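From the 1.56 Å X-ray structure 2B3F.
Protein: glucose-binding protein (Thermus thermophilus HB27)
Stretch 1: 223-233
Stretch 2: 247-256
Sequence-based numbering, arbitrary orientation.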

# COMPACT_ATOMS: atom_id res chain seq x y z
N SER A 223 2.83 1.27 15.65
CA SER A 223 2.12 1.53 14.40
C SER A 223 3.05 2.08 13.31
O SER A 223 4.16 2.55 13.57
CB SER A 223 1.01 2.54 14.66
OG SER A 223 1.57 3.81 14.89
N TRP A 224 2.58 2.09 12.05
CA TRP A 224 3.37 2.70 11.00
C TRP A 224 3.61 4.18 11.27
O TRP A 224 4.70 4.65 11.00
CB TRP A 224 2.78 2.46 9.60
CG TRP A 224 1.54 3.24 9.26
CD1 TRP A 224 0.25 2.82 9.33
CD2 TRP A 224 1.49 4.58 8.73
NE1 TRP A 224 -0.61 3.81 8.89
CE2 TRP A 224 0.13 4.90 8.54
CE3 TRP A 224 2.46 5.54 8.44
CZ2 TRP A 224 -0.27 6.15 8.05
CZ3 TRP A 224 2.05 6.77 7.98
CH2 TRP A 224 0.71 7.06 7.78
N GLN A 225 2.63 4.89 11.82
CA GLN A 225 2.80 6.31 12.14
C GLN A 225 3.88 6.51 13.20
O GLN A 225 4.71 7.40 13.09
CB GLN A 225 1.51 6.93 12.61
CG GLN A 225 0.36 6.93 11.57
CD GLN A 225 -0.59 5.77 11.72
OE1 GLN A 225 -0.18 4.64 12.08
NE2 GLN A 225 -1.88 6.02 11.46
N GLN A 226 3.88 5.65 14.21
CA GLN A 226 4.92 5.74 15.26
C GLN A 226 6.32 5.51 14.72
O GLN A 226 7.28 6.11 15.18
CB GLN A 226 4.62 4.76 16.39
CG GLN A 226 3.49 5.21 17.26
CD GLN A 226 3.21 4.28 18.40
OE1 GLN A 226 2.97 3.09 18.21
NE2 GLN A 226 3.24 4.83 19.62
N ALA A 227 6.44 4.61 13.75
CA ALA A 227 7.73 4.39 13.11
C ALA A 227 8.17 5.64 12.29
O ALA A 227 9.33 6.03 12.29
CB ALA A 227 7.68 3.16 12.23
N VAL A 228 7.23 6.27 11.57
CA VAL A 228 7.54 7.52 10.89
C VAL A 228 7.98 8.57 11.91
O VAL A 228 8.94 9.30 11.66
CB VAL A 228 6.33 8.05 10.04
CG1 VAL A 228 6.64 9.45 9.47
CG2 VAL A 228 6.04 7.07 8.91
N ASP A 229 7.26 8.64 13.02
CA ASP A 229 7.56 9.58 14.09
C ASP A 229 9.02 9.47 14.54
O ASP A 229 9.64 10.47 14.84
CB ASP A 229 6.65 9.35 15.30
CG ASP A 229 5.24 9.85 15.10
OD1 ASP A 229 4.95 10.59 14.11
OD2 ASP A 229 4.40 9.52 15.97
N ARG A 230 9.57 8.25 14.57
CA ARG A 230 10.98 8.08 14.97
C ARG A 230 11.92 8.83 14.06
O ARG A 230 12.91 9.39 14.52
CB ARG A 230 11.40 6.59 15.03
CG ARG A 230 10.76 5.82 16.17
CD ARG A 230 11.20 4.37 16.20
NE ARG A 230 12.62 4.27 16.47
CZ ARG A 230 13.15 4.29 17.69
NH1 ARG A 230 12.36 4.37 18.76
NH2 ARG A 230 14.47 4.22 17.82
N VAL A 231 11.63 8.82 12.77
CA VAL A 231 12.42 9.57 11.82
C VAL A 231 12.26 11.09 12.05
O VAL A 231 13.26 11.83 12.06
CB VAL A 231 12.07 9.19 10.36
CG1 VAL A 231 12.84 10.04 9.37
CG2 VAL A 231 12.36 7.73 10.12
N VAL A 232 11.02 11.54 12.23
CA VAL A 232 10.75 12.97 12.48
C VAL A 232 11.52 13.46 13.73
O VAL A 232 12.05 14.57 13.75
CB VAL A 232 9.24 13.23 12.59
CG1 VAL A 232 8.93 14.71 12.95
CG2 VAL A 232 8.56 12.83 11.24
N GLN A 233 11.61 12.58 14.72
CA GLN A 233 12.34 12.82 15.97
C GLN A 233 13.87 12.67 15.89
O GLN A 233 14.58 13.08 16.80
CB GLN A 233 11.81 11.87 17.02
CG GLN A 233 10.39 12.16 17.43
CD GLN A 233 9.69 10.97 18.02
OE1 GLN A 233 10.22 9.86 18.01
NE2 GLN A 233 8.48 11.18 18.53
N GLY A 247 1.39 11.89 3.30
CA GLY A 247 0.13 12.47 3.74
C GLY A 247 0.14 12.73 5.23
O GLY A 247 -0.28 13.78 5.68
N TYR A 248 0.64 11.77 6.01
CA TYR A 248 0.71 11.95 7.47
C TYR A 248 1.58 13.15 7.83
O TYR A 248 1.16 14.04 8.57
CB TYR A 248 1.25 10.68 8.11
CG TYR A 248 1.54 10.76 9.58
CD1 TYR A 248 0.54 10.98 10.50
CD2 TYR A 248 2.84 10.58 10.04
CE1 TYR A 248 0.84 11.05 11.90
CE2 TYR A 248 3.12 10.65 11.41
CZ TYR A 248 2.13 10.86 12.31
OH TYR A 248 2.44 10.92 13.67
N MET A 249 2.77 13.18 7.27
CA MET A 249 3.72 14.24 7.60
C MET A 249 3.24 15.65 7.18
O MET A 249 3.58 16.64 7.84
CB MET A 249 5.09 13.91 6.99
CG MET A 249 5.81 12.79 7.74
SD MET A 249 7.51 12.54 7.27
CE MET A 249 7.28 11.59 5.76
N THR A 250 2.47 15.75 6.10
CA THR A 250 1.98 17.06 5.64
C THR A 250 0.63 17.38 6.22
O THR A 250 0.48 18.40 6.86
CB THR A 250 1.91 17.16 4.09
OG1 THR A 250 1.08 16.11 3.57
CG2 THR A 250 3.29 17.06 3.47
N THR A 251 -0.35 16.51 6.02
CA THR A 251 -1.71 16.78 6.49
C THR A 251 -1.81 16.84 8.02
O THR A 251 -2.48 17.71 8.56
CB THR A 251 -2.71 15.76 5.89
OG1 THR A 251 -2.69 15.89 4.46
CG2 THR A 251 -4.13 15.95 6.38
N THR A 252 -1.18 15.89 8.69
CA THR A 252 -1.31 15.79 10.14
C THR A 252 -0.21 16.61 10.85
O THR A 252 -0.50 17.40 11.74
CB THR A 252 -1.34 14.30 10.60
OG1 THR A 252 -2.55 13.68 10.13
CG2 THR A 252 -1.31 14.19 12.13
N LEU A 253 1.04 16.40 10.47
CA LEU A 253 2.17 17.05 11.16
C LEU A 253 2.56 18.42 10.61
O LEU A 253 3.37 19.11 11.23
CB LEU A 253 3.39 16.15 11.18
CG LEU A 253 3.25 14.78 11.86
CD1 LEU A 253 4.58 14.08 11.86
CD2 LEU A 253 2.69 14.87 13.26
N LYS A 254 2.03 18.78 9.44
CA LYS A 254 2.27 20.11 8.84
C LYS A 254 3.74 20.38 8.49
O LYS A 254 4.19 21.53 8.48
CB LYS A 254 1.72 21.22 9.74
CG LYS A 254 0.29 21.04 10.18
CD LYS A 254 -0.64 20.76 9.03
CE LYS A 254 -2.10 20.81 9.43
NZ LYS A 254 -2.36 20.17 10.73
N LEU A 255 4.48 19.32 8.17
CA LEU A 255 5.85 19.42 7.69
C LEU A 255 5.88 19.78 6.20
O LEU A 255 5.00 19.37 5.45
CB LEU A 255 6.59 18.11 7.89
CG LEU A 255 6.64 17.55 9.31
CD1 LEU A 255 7.53 16.31 9.33
CD2 LEU A 255 7.16 18.58 10.27
N LYS A 256 6.91 20.52 5.80
CA LYS A 256 7.04 21.00 4.42
C LYS A 256 7.82 19.99 3.59
O LYS A 256 8.96 19.67 3.92
CB LYS A 256 7.76 22.35 4.38
CG LYS A 256 7.10 23.41 5.23
CD LYS A 256 7.84 24.76 5.17
CE LYS A 256 7.34 25.70 6.26
NZ LYS A 256 7.97 25.38 7.59

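A helix beginning at W224 meets one that is already under way at G247, at 77° between their directions. Their axes come no closer than 11.2 Å, so side chains make most of the contact. The summed buried surface is modest, 344 Å². Y248, W224, V228 and M249 are buried, while V232 and D229 stay partly exposed.

Y248 contributes most. Its CA-to-CB bond points toward the first helix, and chi1 in the t well carries the ring into a hole formed by W224, Q225, V228 and D229. CG of Q225 lies 4.2 Å from the centroid of the Y248 ring, nearly on the ring normal, a CH-pi contact over one face. CG1 of V228 packs near the ring plane, 4.0 Å from CD2 of Y248. CH2 of W224 reaches CB of Y248 at 3.7 Å; the two aromatic rings are oblique, with planes at 75°.

The ring ends in the one hydrogen bond between the stretches. OH of Y248 donates to OD1 of D229 at 2.6 Å, a short bond. Tyrosine suits this place because it joins an apolar ring to a polar tip. The CA-to-CB bond of D229 points sideways, but its carboxylate comes nearer and meets the hydroxyl at the ring edge.

V232 covers the next largest area. It lies one helical turn beyond V228, and its CA-to-CB bond also points toward the other stretch. CG2 of V232 touches three residues: SD of M249 at 4.1 Å, CD1 of L253 at 4.2 Å and CD1 of L255 at 4.1 Å. These contacts are apolar, and a compact branched valine fits among the longer chains.

M249 links the two clusters. Its CA-to-CB bond points sideways, but its long unbranched chain lets its end come nearer. CG of M249 lies 3.9 Å from CG1 of V228, while its sulfur reaches V232. L253 and L255 extend the apolar patch past the wider pi-type turn at 248-252.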